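Local coordinates for protein metallocarboxypeptidase (Trypanosoma cruzi, PDB 3DWC) that probably releases C-terminal amino acids other than proline from peptides with broad specificity, as a metal-dependent carboxypeptidase of the M32 family, at residues C357-I368 with V385-L394. Numbering follows the deposited sequence.
Sequences CYPLHVMLRYEI and VWNEKMKSYL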
ATOM      1  N   CYS B 357     -35.843   8.560   6.023  1.00 33.32           N
ATOM      2  CA  CYS B 357     -36.256   8.060   4.707  1.00 32.54           C
ATOM      3  C   CYS B 357     -35.481   6.857   4.291  1.00 31.98           C
ATOM      4  O   CYS B 357     -35.973   5.989   3.584  1.00 32.90           O
ATOM      5  CB  CYS B 357     -36.059   9.136   3.646  1.00 33.62           C
ATOM      6  SG  CYS B 357     -37.205  10.504   3.840  1.00 34.90           S
ATOM      7  N   TYR B 358     -34.231   6.833   4.705  1.00 32.50           N
ATOM      8  CA  TYR B 358     -33.297   5.782   4.350  1.00 32.21           C
ATOM      9  C   TYR B 358     -33.865   4.325   4.440  1.00 31.76           C
ATOM     10  O   TYR B 358     -33.812   3.581   3.456  1.00 31.66           O
ATOM     11  CB  TYR B 358     -32.014   5.957   5.158  1.00 32.50           C
ATOM     12  CG  TYR B 358     -30.852   5.237   4.553  1.00 34.14           C
ATOM     13  CD1 TYR B 358     -29.870   5.927   3.853  1.00 34.13           C
ATOM     14  CD2 TYR B 358     -30.767   3.861   4.616  1.00 33.98           C
ATOM     15  CE1 TYR B 358     -28.818   5.263   3.278  1.00 35.28           C
ATOM     16  CE2 TYR B 358     -29.717   3.202   4.058  1.00 36.57           C
ATOM     17  CZ  TYR B 358     -28.754   3.902   3.392  1.00 34.26           C
ATOM     18  OH  TYR B 358     -27.721   3.217   2.841  1.00 37.31           O
ATOM     19  N   PRO B 359     -34.419   3.923   5.587  1.00 30.48           N
ATOM     20  CA  PRO B 359     -34.968   2.569   5.681  1.00 30.29           C
ATOM     21  C   PRO B 359     -36.065   2.241   4.643  1.00 29.88           C
ATOM     22  O   PRO B 359     -36.240   1.077   4.291  1.00 29.75           O
ATOM     23  CB  PRO B 359     -35.579   2.549   7.073  1.00 30.41           C
ATOM     24  CG  PRO B 359     -35.761   3.946   7.451  1.00 30.74           C
ATOM     25  CD  PRO B 359     -34.574   4.628   6.858  1.00 31.37           C
ATOM     26  N   LEU B 360     -36.816   3.245   4.209  1.00 28.52           N
ATOM     27  CA  LEU B 360     -37.803   3.041   3.171  1.00 29.93           C
ATOM     28  C   LEU B 360     -37.140   2.617   1.829  1.00 29.97           C
ATOM     29  O   LEU B 360     -37.656   1.735   1.143  1.00 31.99           O
ATOM     30  CB  LEU B 360     -38.673   4.280   3.039  1.00 29.18           C
ATOM     31  CG  LEU B 360     -39.554   4.466   4.274  1.00 29.80           C
ATOM     32  CD1 LEU B 360     -40.178   5.861   4.322  1.00 29.18           C
ATOM     33  CD2 LEU B 360     -40.620   3.364   4.368  1.00 28.13           C
ATOM     34  N   HIS B 361     -35.981   3.189   1.502  1.00 29.81           N
ATOM     35  CA  HIS B 361     -35.207   2.785   0.324  1.00 30.25           C
ATOM     36  C   HIS B 361     -34.709   1.343   0.475  1.00 30.75           C
ATOM     37  O   HIS B 361     -34.733   0.565  -0.459  1.00 31.45           O
ATOM     38  CB  HIS B 361     -33.996   3.725   0.105  1.00 30.92           C
ATOM     39  CG  HIS B 361     -34.358   5.138  -0.306  1.00 30.57           C
ATOM     40  ND1 HIS B 361     -34.409   5.550  -1.627  1.00 30.99           N
ATOM     41  CD2 HIS B 361     -34.655   6.235   0.434  1.00 29.83           C
ATOM     42  CE1 HIS B 361     -34.750   6.825  -1.677  1.00 31.00           C
ATOM     43  NE2 HIS B 361     -34.881   7.271  -0.438  1.00 30.56           N
ATOM     44  N   VAL B 362     -34.287   0.975   1.683  1.00 31.24           N
ATOM     45  CA  VAL B 362     -33.783  -0.360   1.967  1.00 30.27           C
ATOM     46  C   VAL B 362     -34.930  -1.350   1.917  1.00 30.69           C
ATOM     47  O   VAL B 362     -34.814  -2.404   1.289  1.00 30.33           O
ATOM     48  CB  VAL B 362     -33.058  -0.389   3.355  1.00 30.13           C
ATOM     49  CG1 VAL B 362     -32.724  -1.817   3.799  1.00 27.97           C
ATOM     50  CG2 VAL B 362     -31.794   0.510   3.308  1.00 27.75           C
ATOM     51  N   MET B 363     -36.027  -1.030   2.602  1.00 30.40           N
ATOM     52  CA  MET B 363     -37.176  -1.917   2.619  1.00 31.68           C
ATOM     53  C   MET B 363     -37.623  -2.286   1.205  1.00 32.35           C
ATOM     54  O   MET B 363     -37.851  -3.437   0.875  1.00 33.03           O
ATOM     55  CB  MET B 363     -38.367  -1.261   3.293  1.00 31.10           C
ATOM     56  CG  MET B 363     -39.576  -2.139   3.282  1.00 30.03           C
ATOM     57  SD  MET B 363     -40.723  -1.691   4.578  1.00 31.74           S
ATOM     58  CE  MET B 363     -41.377  -0.150   3.975  1.00 30.63           C
ATOM     59  N   LEU B 364     -37.777  -1.288   0.378  1.00 33.59           N
ATOM     60  CA  LEU B 364     -38.149  -1.549  -1.012  1.00 34.49           C
ATOM     61  C   LEU B 364     -37.168  -2.426  -1.804  1.00 35.00           C
ATOM     62  O   LEU B 364     -37.588  -3.161  -2.708  1.00 35.68           O
ATOM     63  CB  LEU B 364     -38.444  -0.246  -1.729  1.00 34.39           C
ATOM     64  CG  LEU B 364     -37.542   0.501  -2.684  1.00 35.86           C
ATOM     65  CD1 LEU B 364     -37.214  -0.224  -3.990  1.00 34.58           C
ATOM     66  CD2 LEU B 364     -38.305   1.761  -2.952  1.00 35.03           C
ATOM     67  N   ARG B 365     -35.879  -2.352  -1.496  1.00 35.63           N
ATOM     68  CA  ARG B 365     -34.933  -3.209  -2.191  1.00 35.87           C
ATOM     69  C   ARG B 365     -35.051  -4.616  -1.657  1.00 36.25           C
ATOM     70  O   ARG B 365     -34.954  -5.572  -2.419  1.00 36.67           O
ATOM     71  CB  ARG B 365     -33.526  -2.692  -2.089  1.00 36.29           C
ATOM     72  CG  ARG B 365     -33.318  -1.376  -2.790  1.00 35.16           C
ATOM     73  CD  ARG B 365     -32.068  -0.653  -2.262  1.00 36.89           C
ATOM     74  NE  ARG B 365     -31.636   0.443  -3.143  1.00 37.44           N
ATOM     75  CZ  ARG B 365     -32.350   1.551  -3.318  1.00 36.29           C
ATOM     76  NH1 ARG B 365     -31.932   2.500  -4.133  1.00 38.28           N
ATOM     77  NH2 ARG B 365     -33.506   1.698  -2.701  1.00 33.97           N
ATOM     78  N   TYR B 366     -35.295  -4.752  -0.356  1.00 36.60           N
ATOM     79  CA  TYR B 366     -35.495  -6.068   0.231  1.00 36.58           C
ATOM     80  C   TYR B 366     -36.640  -6.810  -0.538  1.00 36.97           C
ATOM     81  O   TYR B 366     -36.464  -7.923  -1.060  1.00 36.27           O
ATOM     82  CB  TYR B 366     -35.760  -5.955   1.750  1.00 37.01           C
ATOM     83  CG  TYR B 366     -36.281  -7.237   2.321  1.00 37.07           C
ATOM     84  CD1 TYR B 366     -37.575  -7.341   2.781  1.00 39.72           C
ATOM     85  CD2 TYR B 366     -35.486  -8.391   2.324  1.00 38.33           C
ATOM     86  CE1 TYR B 366     -38.064  -8.555   3.291  1.00 38.95           C
ATOM     87  CE2 TYR B 366     -35.955  -9.582   2.828  1.00 38.24           C
ATOM     88  CZ  TYR B 366     -37.241  -9.656   3.299  1.00 37.95           C
ATOM     89  OH  TYR B 366     -37.687 -10.844   3.758  1.00 38.22           O
ATOM     90  N   GLU B 367     -37.771  -6.129  -0.662  1.00 36.36           N
ATOM     91  CA  GLU B 367     -38.981  -6.705  -1.191  1.00 36.75           C
ATOM     92  C   GLU B 367     -38.825  -7.173  -2.635  1.00 37.04           C
ATOM     93  O   GLU B 367     -39.195  -8.291  -2.980  1.00 37.53           O
ATOM     94  CB  GLU B 367     -40.130  -5.699  -1.024  1.00 36.75           C
ATOM     95  CG  GLU B 367     -40.483  -5.557   0.441  1.00 35.97           C
ATOM     96  CD  GLU B 367     -41.362  -4.381   0.800  1.00 37.38           C
ATOM     97  OE1 GLU B 367     -41.626  -4.231   2.023  1.00 37.17           O
ATOM     98  OE2 GLU B 367     -41.793  -3.620  -0.094  1.00 37.89           O
ATOM     99  N   ILE B 368     -38.211  -6.335  -3.447  1.00 36.46           N
ATOM    100  CA  ILE B 368     -37.911  -6.674  -4.812  1.00 36.36           C
ATOM    101  C   ILE B 368     -36.950  -7.864  -4.915  1.00 36.72           C
ATOM    102  O   ILE B 368     -37.249  -8.829  -5.637  1.00 36.94           O
ATOM    103  CB  ILE B 368     -37.365  -5.456  -5.558  1.00 35.81           C
ATOM    104  CG1 ILE B 368     -38.473  -4.404  -5.664  1.00 35.57           C
ATOM    105  CG2 ILE B 368     -36.860  -5.866  -6.953  1.00 36.58           C
ATOM    106  CD1 ILE B 368     -37.983  -3.010  -5.833  1.00 36.28           C
ATOM    107  N   VAL B 385     -42.509  -1.972 -10.444  1.00 39.91           N
ATOM    108  CA  VAL B 385     -42.611  -2.242  -9.016  1.00 39.30           C
ATOM    109  C   VAL B 385     -41.751  -1.267  -8.182  1.00 38.82           C
ATOM    110  O   VAL B 385     -42.117  -0.929  -7.075  1.00 38.17           O
ATOM    111  CB  VAL B 385     -42.178  -3.698  -8.723  1.00 39.54           C
ATOM    112  CG1 VAL B 385     -42.173  -3.966  -7.228  1.00 39.85           C
ATOM    113  CG2 VAL B 385     -43.101  -4.705  -9.463  1.00 38.78           C
ATOM    114  N   TRP B 386     -40.617  -0.832  -8.728  1.00 38.05           N
ATOM    115  CA  TRP B 386     -39.767   0.186  -8.090  1.00 37.96           C
ATOM    116  C   TRP B 386     -40.544   1.472  -7.908  1.00 37.69           C
ATOM    117  O   TRP B 386     -40.519   2.081  -6.831  1.00 36.47           O
ATOM    118  CB  TRP B 386     -38.558   0.488  -8.962  1.00 37.64           C
ATOM    119  CG  TRP B 386     -37.527   1.277  -8.270  1.00 37.37           C
ATOM    120  CD1 TRP B 386     -37.522   2.617  -8.050  1.00 37.25           C
ATOM    121  CD2 TRP B 386     -36.327   0.770  -7.713  1.00 36.33           C
ATOM    122  NE1 TRP B 386     -36.380   2.983  -7.374  1.00 37.36           N
ATOM    123  CE2 TRP B 386     -35.630   1.861  -7.153  1.00 36.78           C
ATOM    124  CE3 TRP B 386     -35.768  -0.510  -7.618  1.00 38.06           C
ATOM    125  CZ2 TRP B 386     -34.413   1.717  -6.519  1.00 36.73           C
ATOM    126  CZ3 TRP B 386     -34.528  -0.655  -6.966  1.00 36.71           C
ATOM    127  CH2 TRP B 386     -33.873   0.452  -6.445  1.00 37.67           C
ATOM    128  N   ASN B 387     -41.244   1.860  -8.978  1.00 37.30           N
ATOM    129  CA  ASN B 387     -42.107   3.038  -8.981  1.00 37.33           C
ATOM    130  C   ASN B 387     -43.295   2.920  -8.012  1.00 37.57           C
ATOM    131  O   ASN B 387     -43.644   3.883  -7.317  1.00 37.40           O
ATOM    132  CB  ASN B 387     -42.611   3.306 -10.396  1.00 36.98           C
ATOM    133  CG  ASN B 387     -43.582   4.469 -10.452  1.00 37.57           C
ATOM    134  OD1 ASN B 387     -43.217   5.610 -10.181  1.00 39.17           O
ATOM    135  ND2 ASN B 387     -44.833   4.177 -10.775  1.00 36.91           N
ATOM    136  N   GLU B 388     -43.938   1.754  -8.001  1.00 37.63           N
ATOM    137  CA  GLU B 388     -45.058   1.496  -7.088  1.00 37.96           C
ATOM    138  C   GLU B 388     -44.654   1.711  -5.637  1.00 37.90           C
ATOM    139  O   GLU B 388     -45.342   2.375  -4.859  1.00 37.82           O
ATOM    140  CB  GLU B 388     -45.550   0.055  -7.232  1.00 37.98           C
ATOM    141  CG  GLU B 388     -46.388  -0.216  -8.473  1.00 37.92           C
ATOM    142  CD  GLU B 388     -46.822  -1.680  -8.576  1.00 39.33           C
ATOM    143  OE1 GLU B 388     -47.783  -1.979  -9.339  1.00 39.42           O
ATOM    144  OE2 GLU B 388     -46.200  -2.531  -7.895  1.00 40.10           O
ATOM    145  N   LYS B 389     -43.539   1.088  -5.279  1.00 38.11           N
ATOM    146  CA  LYS B 389     -43.016   1.138  -3.931  1.00 37.74           C
ATOM    147  C   LYS B 389     -42.552   2.541  -3.577  1.00 37.63           C
ATOM    148  O   LYS B 389     -42.778   2.992  -2.462  1.00 36.32           O
ATOM    149  CB  LYS B 389     -41.913   0.091  -3.762  1.00 37.49           C
ATOM    150  CG  LYS B 389     -42.503  -1.343  -3.697  1.00 38.17           C
ATOM    151  CD  LYS B 389     -41.477  -2.467  -3.749  1.00 37.94           C
ATOM    152  CE  LYS B 389     -42.136  -3.851  -3.633  1.00 38.22           C
ATOM    153  NZ  LYS B 389     -43.015  -4.012  -2.416  1.00 39.67           N
ATOM    154  N   MET B 390     -41.955   3.239  -4.543  1.00 37.72           N
ATOM    155  CA  MET B 390     -41.426   4.596  -4.314  1.00 38.34           C
ATOM    156  C   MET B 390     -42.546   5.591  -4.015  1.00 38.88           C
ATOM    157  O   MET B 390     -42.441   6.390  -3.074  1.00 39.54           O
ATOM    158  CB  MET B 390     -40.580   5.075  -5.517  1.00 38.18           C
ATOM    159  CG  MET B 390     -39.147   4.543  -5.547  1.00 36.41           C
ATOM    160  SD  MET B 390     -38.080   5.045  -4.138  1.00 36.15           S
ATOM    161  CE  MET B 390     -38.075   6.851  -4.294  1.00 31.63           C
ATOM    162  N   LYS B 391     -43.613   5.538  -4.808  1.00 39.18           N
ATOM    163  CA  LYS B 391     -44.811   6.341  -4.564  1.00 39.28           C
ATOM    164  C   LYS B 391     -45.425   5.978  -3.231  1.00 38.67           C
ATOM    165  O   LYS B 391     -45.855   6.835  -2.483  1.00 37.65           O
ATOM    166  CB  LYS B 391     -45.875   6.111  -5.653  1.00 39.77           C
ATOM    167  CG  LYS B 391     -45.522   6.650  -7.039  1.00 41.16           C
ATOM    168  CD  LYS B 391     -46.291   5.944  -8.172  1.00 41.11           C
ATOM    169  CE  LYS B 391     -47.786   6.267  -8.179  1.00 43.61           C
ATOM    170  NZ  LYS B 391     -48.554   5.616  -9.312  1.00 42.91           N
ATOM    171  N   SER B 392     -45.472   4.688  -2.939  1.00 38.55           N
ATOM    172  CA  SER B 392     -46.174   4.219  -1.757  1.00 38.66           C
ATOM    173  C   SER B 392     -45.458   4.573  -0.457  1.00 38.45           C
ATOM    174  O   SER B 392     -46.085   4.994   0.526  1.00 38.47           O
ATOM    175  CB  SER B 392     -46.348   2.710  -1.842  1.00 38.90           C
ATOM    176  OG  SER B 392     -47.149   2.276  -0.777  1.00 40.54           O
ATOM    177  N   TYR B 393     -44.149   4.353  -0.441  1.00 37.79           N
ATOM    178  CA  TYR B 393     -43.354   4.537   0.757  1.00 37.67           C
ATOM    179  C   TYR B 393     -42.868   5.964   0.938  1.00 37.68           C
ATOM    180  O   TYR B 393     -42.935   6.494   2.039  1.00 37.65           O
ATOM    181  CB  TYR B 393     -42.161   3.575   0.746  1.00 36.78           C
ATOM    182  CG  TYR B 393     -42.546   2.100   0.708  1.00 35.45           C
ATOM    183  CD1 TYR B 393     -43.748   1.653   1.234  1.00 35.64           C
ATOM    184  CD2 TYR B 393     -41.681   1.154   0.194  1.00 34.95           C
ATOM    185  CE1 TYR B 393     -44.090   0.295   1.208  1.00 37.03           C
ATOM    186  CE2 TYR B 393     -42.013  -0.217   0.178  1.00 36.02           C
ATOM    187  CZ  TYR B 393     -43.224  -0.628   0.686  1.00 35.49           C
ATOM    188  OH  TYR B 393     -43.571  -1.973   0.668  1.00 35.34           O
ATOM    189  N   LEU B 394     -42.408   6.585  -0.150  1.00 38.81           N
ATOM    190  CA  LEU B 394     -41.770   7.917  -0.108  1.00 39.01           C
ATOM    191  C   LEU B 394     -42.562   9.031  -0.808  1.00 39.42           C
ATOM    192  O   LEU B 394     -42.125  10.181  -0.813  1.00 40.32           O
ATOM    193  CB  LEU B 394     -40.384   7.831  -0.740  1.00 38.73           C
ATOM    194  CG  LEU B 394     -39.349   7.038   0.061  1.00 39.27           C
ATOM    195  CD1 LEU B 394     -38.318   6.406  -0.844  1.00 39.49           C
ATOM    196  CD2 LEU B 394     -38.663   7.924   1.099  1.00 39.27           C
TER
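Glu367 OE2 takes two polar bonds from helix 385-394. Tyr393 OH donates to the syn lone pair of Glu367 OE2 at 2.5 Å, and Lys389 NZ makes a salt bridge with the same Glu367 OE2 at 2.7 Å, on the anti side and tilted out of the carboxylate plane; the lysine chain bends at its last torsion (chi4 -54°) to get there. Glu367 OE1 is paired with Arg179 of helix 168-196, so the carboxylate joins three helices and its negative charge is probably well compensated. Three CH-pi contacts place methyl groups over ring faces: Met363 CE lies 3.7 Å from the Tyr393 ring centroid, almost on the normal, Leu394 CD1 sits over His361, and Leu364 CD1 covers the six-membered ring of Trp386. The two helices form an antiparallel helical hairpin of the mainly helical M32 fold; the axes of segments 358-368 and 385-394 approach to 10.0 Å, their directions 148° apart, with knobs-into-holes packing: Leu364 fits among Trp386, Lys389, Met390 and Tyr393, while Tyr393 enters the hole of Leu360, Met363, Leu364 and Glu367. Leu364 CD2 presses on Met390 SD at 3.5 Å. At the Trp386 rim, CH2 lies over the centre of the Arg365 guanidinium, the planes 68° apart; Arg365 NH2 bonds His361 O at 2.8 Å, and NE is salt-bridged to Asp409, fixing the group's rotation.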